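Local atomic coordinates of fusion DH (Streptomyces sp. MJ635-86F5, PDB entry 6K97), a protein that probably acts as the dehydratase unit of a polyketide synthase in cremimycin biosynthesis, here built by fusing the parts of a split dehydratase domain. Residues A[204-207]-A[212-215]; A[66-71]-A[271-276]; A[232-237]-A[256-261]. All blocks are in the same frame, centred on the assembly; numbering follows the deposited sequence.

Contacts 1 and 3 lie in the C-terminal hotdog part of the engineered fusion. Contact 2 joins that part to the N-terminal one. Contacts 1 and 2 are about 11 Å apart between centres. They meet through Gln212, with probable hydrogen bonds from Gln212 N to Thr66 O (2.9 Å) and between Gln212 OE1 and Gly69 N (2.8 Å). Contacts 1 and 3, about 13 Å apart between centres, meet where Tyr213 CZ lies 3.2 Å from His260 NE2. Segment 66-71 and the pair Asp256 and His260 fit the two dehydratase motifs of this family, so contacts 2 and 3 probably flank the active site from the two hotdog parts. They touch at Pro276 and Leu259.

Contact 1. Residues A[204-207]-A[212-215]; sequences ARLA and QYGE. With SO4 (sulfate ion), chain C.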
# COMPACT_ATOMS: atom_id res chain seq x y z
N ALA A 204 2.17 29.37 -30.53
CA ALA A 204 3.51 29.73 -31.05
C ALA A 204 4.31 30.61 -30.07
O ALA A 204 5.49 30.39 -29.84
CB ALA A 204 3.40 30.39 -32.39
N ARG A 205 3.67 31.61 -29.50
CA ARG A 205 4.33 32.50 -28.53
C ARG A 205 4.69 31.75 -27.23
O ARG A 205 5.78 31.90 -26.64
CB ARG A 205 3.43 33.73 -28.29
CG ARG A 205 3.47 34.69 -29.48
CD ARG A 205 2.58 35.91 -29.26
NE ARG A 205 1.16 35.60 -29.46
CZ ARG A 205 0.51 35.63 -30.62
NH1 ARG A 205 1.11 35.92 -31.76
NH2 ARG A 205 -0.76 35.34 -30.64
N LEU A 206 3.80 30.88 -26.78
CA LEU A 206 4.12 30.07 -25.63
C LEU A 206 5.36 29.18 -25.88
O LEU A 206 6.25 29.03 -25.00
CB LEU A 206 2.92 29.28 -25.26
CG LEU A 206 1.74 30.10 -24.71
CD1 LEU A 206 0.55 29.18 -24.43
CD2 LEU A 206 2.13 30.82 -23.42
N ALA A 207 5.44 28.61 -27.08
CA ALA A 207 6.56 27.76 -27.46
C ALA A 207 7.87 28.52 -27.44
O ALA A 207 8.90 27.99 -27.01
CB ALA A 207 6.32 27.13 -28.83
N GLN A 212 6.66 23.94 -24.55
CA GLN A 212 6.74 23.18 -25.78
C GLN A 212 5.69 22.09 -25.83
O GLN A 212 5.98 20.91 -25.71
CB GLN A 212 8.14 22.60 -25.91
CG GLN A 212 9.18 23.70 -26.02
CD GLN A 212 10.53 23.42 -25.37
OE1 GLN A 212 10.69 22.54 -24.53
NE2 GLN A 212 11.48 24.25 -25.72
N TYR A 213 4.45 22.50 -26.01
CA TYR A 213 3.33 21.59 -25.98
C TYR A 213 3.22 20.82 -27.30
O TYR A 213 3.00 21.42 -28.34
CB TYR A 213 2.04 22.36 -25.73
CG TYR A 213 1.98 23.06 -24.37
CD1 TYR A 213 2.13 22.34 -23.17
CD2 TYR A 213 1.67 24.43 -24.27
CE1 TYR A 213 2.03 22.97 -21.94
CE2 TYR A 213 1.54 25.04 -23.07
CZ TYR A 213 1.75 24.31 -21.89
OH TYR A 213 1.66 24.93 -20.69
N GLY A 214 3.35 19.48 -27.24
CA GLY A 214 3.04 18.65 -28.39
C GLY A 214 1.53 18.52 -28.58
O GLY A 214 0.72 19.14 -27.89
N GLU A 215 1.16 17.68 -29.53
CA GLU A 215 -0.18 17.66 -30.06
C GLU A 215 -1.23 17.37 -29.01
O GLU A 215 -2.30 18.01 -28.98
CB GLU A 215 -0.26 16.71 -31.26
CG GLU A 215 -1.48 17.05 -32.11
CD GLU A 215 -1.61 16.18 -33.35
OE1 GLU A 215 -0.63 15.45 -33.71
OE2 GLU A 215 -2.72 16.25 -33.93
S SO4 C . 3.84 17.96 -32.42
O1 SO4 C . 3.39 17.01 -31.36
O2 SO4 C . 4.19 19.27 -31.81
O3 SO4 C . 5.07 17.43 -33.06
O4 SO4 C . 2.79 18.18 -33.47
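Leu206 meets Tyr213 at the rim of its ring. Leu206 CD1 lies 4.5 Å from Tyr213 CE2, near the ring plane, so the leucine abuts the edge and does not cover a face. This is the buried part of the contact. It is apolar, and no hydrogen bond crosses between the segments. The other side faces solvent. Ala207 is exposed, and its O approaches Gln212 CG at 4.4 Å without a bond. The amide of Gln212 turns to another partner, Gly69 in the N-terminal part of the fusion. Farther along, a sulfate, probably from the crystallisation liquor, sits at the turn after the strand. Glu215 N donates to sulfate O1 at 3.0 Å, a bent bond of 138°, and Arg218 NH1 also holds the ion. In Glu215, CG is anti to the backbone N (chi1 -160°). The extended chain runs past the sulfate, and its carboxylate makes no bond to it. The contact closes the short connection from helix 199-208 to strand 211-213. Leu206 and Tyr213 both rest on Leu263 of helix 252-266, while strand 211-213 pairs with strand 65-67.

Contact 2. Residues A[66-71]-A[271-276]; sequences TIAGTT and EGLFLP
This is a small apolar contact between a hairpin of the N-terminal part and residues 273-276 of a long strand in the C-terminal hotdog part. It bridges two parts of an engineered fusion and buries 150 Å² in total. Ile67 gives most of the hairpin's share, reaching both leucines of the strand. Its CG2 branch lies 4.2 Å from Leu273 CD1. The other branch reaches Leu275, with Ile67 CD1 at 4.3 Å from Leu275 CD2. With CG1 anti to the carbonyl carbon (chi1 -55°), the CG2 and CD1 methyls reach different leucines. Ala68 adds its methyl, with CB 4.2 Å from Leu273 CD1. No hydrogen bond crosses, and the backbones stay well apart.

The hairpin is a tight two-residue one. A type I' turn runs from Ile67 to Thr70, and these two form a hydrogen-bonded pair. Ala68 and Gly69, the two central residues, both have positive phi. Segment 66-71 falls within a sequence that fits the HxxxGxxxxP motif of these dehydratases, and Gly69 is its glycine. Behind the turn, Thr71 OG1 donates to Thr66 OG1 at 2.8 Å. Leu273 and Leu275 point to the hairpin, while Phe274 takes the other face of the strand and makes a cation-pi contact with Lys302. Phe211 of strand 211-213 touches Ile67 and both leucines, Leu332 of helix 329-334 packs on Ile67, and strand 273-284 pairs with strand 315-327.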
# COMPACT_ATOMS: atom_id res chain seq x y z
N THR A 66 6.27 19.19 -22.40
CA THR A 66 7.68 19.50 -22.25
C THR A 66 7.82 20.99 -22.02
O THR A 66 7.21 21.80 -22.71
CB THR A 66 8.44 18.97 -23.48
OG1 THR A 66 8.25 17.53 -23.54
CG2 THR A 66 9.95 19.22 -23.40
N ILE A 67 8.57 21.34 -20.98
CA ILE A 67 8.80 22.71 -20.53
C ILE A 67 10.32 22.99 -20.55
O ILE A 67 11.11 22.33 -19.85
CB ILE A 67 8.29 22.87 -19.09
CG1 ILE A 67 6.84 22.45 -18.96
CG2 ILE A 67 8.41 24.31 -18.63
CD1 ILE A 67 5.84 23.29 -19.71
N ALA A 68 10.74 23.91 -21.41
CA ALA A 68 12.17 24.25 -21.58
C ALA A 68 13.08 23.04 -21.76
O ALA A 68 14.08 22.96 -21.13
CB ALA A 68 12.65 25.06 -20.39
N GLY A 69 12.71 22.12 -22.62
CA GLY A 69 13.50 20.91 -22.89
C GLY A 69 13.29 19.74 -21.95
O GLY A 69 13.73 18.64 -22.25
N THR A 70 12.64 19.95 -20.79
CA THR A 70 12.44 18.87 -19.83
C THR A 70 10.99 18.40 -19.78
O THR A 70 10.09 19.18 -19.51
CB THR A 70 12.87 19.30 -18.44
OG1 THR A 70 14.19 19.78 -18.50
CG2 THR A 70 12.80 18.13 -17.44
N THR A 71 10.78 17.11 -20.02
CA THR A 71 9.48 16.49 -19.98
C THR A 71 9.10 16.13 -18.55
O THR A 71 9.83 15.40 -17.87
CB THR A 71 9.46 15.21 -20.83
OG1 THR A 71 9.69 15.60 -22.17
CG2 THR A 71 8.09 14.54 -20.74
N GLU A 271 9.10 37.92 -17.59
CA GLU A 271 10.32 37.31 -18.07
C GLU A 271 10.18 35.84 -17.65
O GLU A 271 9.62 35.55 -16.59
CB GLU A 271 11.52 38.04 -17.44
CG GLU A 271 12.83 37.96 -18.20
CD GLU A 271 12.80 38.68 -19.54
OE1 GLU A 271 12.82 39.94 -19.58
OE2 GLU A 271 12.81 37.97 -20.56
N GLY A 272 10.63 34.92 -18.49
CA GLY A 272 10.58 33.48 -18.12
C GLY A 272 9.23 32.77 -17.85
O GLY A 272 8.20 33.13 -18.37
N LEU A 273 9.29 31.71 -17.06
CA LEU A 273 8.26 30.72 -17.06
C LEU A 273 7.53 30.77 -15.81
O LEU A 273 8.08 31.09 -14.77
CB LEU A 273 8.83 29.32 -17.14
CG LEU A 273 9.63 29.01 -18.39
CD1 LEU A 273 10.61 27.89 -18.11
CD2 LEU A 273 8.70 28.68 -19.54
N PHE A 274 6.27 30.39 -15.93
CA PHE A 274 5.28 30.44 -14.87
C PHE A 274 4.52 29.17 -14.97
O PHE A 274 4.01 28.84 -16.04
CB PHE A 274 4.34 31.62 -15.08
CG PHE A 274 4.88 32.93 -14.53
CD1 PHE A 274 5.67 33.77 -15.31
CD2 PHE A 274 4.58 33.33 -13.22
CE1 PHE A 274 6.15 34.98 -14.81
CE2 PHE A 274 5.07 34.54 -12.71
CZ PHE A 274 5.87 35.36 -13.51
N LEU A 275 4.49 28.41 -13.89
CA LEU A 275 3.77 27.15 -13.79
C LEU A 275 2.82 27.13 -12.59
O LEU A 275 3.05 27.87 -11.62
CB LEU A 275 4.76 26.00 -13.58
CG LEU A 275 5.75 25.69 -14.70
CD1 LEU A 275 6.69 24.56 -14.28
CD2 LEU A 275 5.01 25.36 -16.00
N PRO A 276 1.81 26.25 -12.63
CA PRO A 276 0.95 26.08 -11.47
C PRO A 276 1.73 25.53 -10.33
O PRO A 276 2.58 24.69 -10.54
CB PRO A 276 -0.09 25.05 -11.94
CG PRO A 276 -0.17 25.26 -13.43
CD PRO A 276 1.27 25.58 -13.83

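Contact 3. Residues A[232-237]-A[256-261]; sequences ADVEVG and DAALHA
Val234 packs on Ala257. On the same helix as Ala257, the imidazole of His260 does not touch this strand. One face of the ring lies over its own helix backbone. Asp256 O is 3.1 Å above the ring plane and Ala257 CA is 3.3 Å above it, both displaced toward the rim. Tyr213 lies on the opposite side of the ring plane. At the edge, His260 NE2 donates to Asp256 OD2 at 2.7 Å. The bond is oblique: the nitrogen approaches from above the carboxylate plane, 66° out of it, and the oxygen is tilted from the ring plane. His260 ND1 is hydrogen-bonded to Tyr203 OH. Both ring nitrogens are therefore held, which should fix the rotation of the ring.

Asp256 and His260 are one helical turn apart and match the DxxxH motif of polyketide synthase dehydratases. The helix that bears them is the central helix of the C-terminal hotdog fold, around which the antiparallel strands curl. Strand 232-235 is one of these strands. It runs roughly antiparallel to helix 256-261, at 148°, with a closest approach of their axes of 8.1 Å.

The alanines Ala232, Ala257, Ala258 and Ala261 are consistent with so close an approach. Val234 CG1 comes down on the helix backbone, 3.7 Å from Ala258 N and 3.8 Å from Ala257 C. That branch stands beside the valine's backbone N, anti to its carbonyl carbon (chi1 -54°). Ala257 CB completes its bed, 4.0 Å from Val234 CG1. One turn on, Ala232 CB meets Ala261 CB at 4.4 Å.

Asp233 is on the other face of the strand, in a salt bridge with Arg293. Leu220 of strand 220-226 touches Ala232, Val234 and Ala261, and Leu292 of strand 291-298 packs on Val234.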
# COMPACT_ATOMS: atom_id res chain seq x y z
N ALA A 232 -13.13 29.77 -23.00
CA ALA A 232 -12.33 28.87 -23.82
C ALA A 232 -13.06 27.59 -24.18
O ALA A 232 -13.68 26.98 -23.31
CB ALA A 232 -11.07 28.53 -23.04
N ASP A 233 -12.97 27.17 -25.44
CA ASP A 233 -13.35 25.82 -25.82
C ASP A 233 -12.07 24.99 -25.84
O ASP A 233 -11.12 25.32 -26.53
CB ASP A 233 -14.03 25.79 -27.18
CG ASP A 233 -15.44 26.33 -27.14
OD1 ASP A 233 -15.87 26.89 -26.11
OD2 ASP A 233 -16.15 26.16 -28.14
N VAL A 234 -12.06 23.91 -25.05
CA VAL A 234 -10.95 22.99 -25.02
C VAL A 234 -11.44 21.58 -25.33
O VAL A 234 -12.59 21.24 -25.11
CB VAL A 234 -10.19 23.03 -23.66
CG1 VAL A 234 -9.77 24.44 -23.34
CG2 VAL A 234 -11.04 22.53 -22.51
N GLU A 235 -10.54 20.79 -25.88
CA GLU A 235 -10.79 19.42 -26.28
C GLU A 235 -9.46 18.67 -26.10
O GLU A 235 -8.46 19.30 -25.85
CB GLU A 235 -11.31 19.34 -27.70
CG GLU A 235 -12.35 18.22 -27.84
CD GLU A 235 -13.11 18.25 -29.16
OE1 GLU A 235 -12.70 19.04 -30.07
OE2 GLU A 235 -14.08 17.47 -29.27
N VAL A 236 -9.47 17.35 -26.12
CA VAL A 236 -8.21 16.61 -25.99
C VAL A 236 -7.54 16.57 -27.37
O VAL A 236 -8.13 16.05 -28.34
CB VAL A 236 -8.43 15.17 -25.48
CG1 VAL A 236 -7.10 14.45 -25.29
CG2 VAL A 236 -9.19 15.19 -24.17
N GLY A 237 -6.33 17.12 -27.46
CA GLY A 237 -5.57 17.13 -28.71
C GLY A 237 -5.11 15.74 -29.10
O GLY A 237 -4.86 14.90 -28.24
N ASP A 256 -5.41 21.07 -18.47
CA ASP A 256 -4.26 21.95 -18.74
C ASP A 256 -4.55 22.94 -19.88
O ASP A 256 -4.10 24.07 -19.84
CB ASP A 256 -3.03 21.12 -19.09
CG ASP A 256 -1.73 21.89 -18.98
OD1 ASP A 256 -1.44 22.45 -17.93
OD2 ASP A 256 -0.94 21.87 -19.95
N ALA A 257 -5.27 22.49 -20.92
CA ALA A 257 -5.55 23.39 -22.06
C ALA A 257 -6.42 24.55 -21.64
O ALA A 257 -6.27 25.68 -22.13
CB ALA A 257 -6.20 22.64 -23.17
N ALA A 258 -7.26 24.29 -20.64
CA ALA A 258 -8.04 25.34 -19.97
C ALA A 258 -7.20 26.37 -19.28
O ALA A 258 -7.65 27.48 -19.11
CB ALA A 258 -8.98 24.72 -18.96
N LEU A 259 -5.97 26.03 -18.88
CA LEU A 259 -5.05 27.03 -18.34
C LEU A 259 -4.25 27.73 -19.41
O LEU A 259 -3.64 28.78 -19.12
CB LEU A 259 -4.04 26.41 -17.35
CG LEU A 259 -4.62 25.61 -16.20
CD1 LEU A 259 -3.50 25.13 -15.27
CD2 LEU A 259 -5.66 26.43 -15.45
N HIS A 260 -4.13 27.15 -20.60
CA HIS A 260 -3.26 27.76 -21.59
C HIS A 260 -3.77 29.16 -21.92
O HIS A 260 -3.01 30.13 -22.00
CB HIS A 260 -3.13 26.88 -22.83
CG HIS A 260 -2.50 25.54 -22.54
ND1 HIS A 260 -2.64 24.46 -23.38
CD2 HIS A 260 -1.71 25.12 -21.52
CE1 HIS A 260 -1.96 23.44 -22.88
NE2 HIS A 260 -1.39 23.82 -21.75
N ALA A 261 -5.08 29.30 -22.00
CA ALA A 261 -5.67 30.60 -22.20
C ALA A 261 -5.25 31.58 -21.13
O ALA A 261 -4.93 32.73 -21.43
CB ALA A 261 -7.18 30.51 -22.25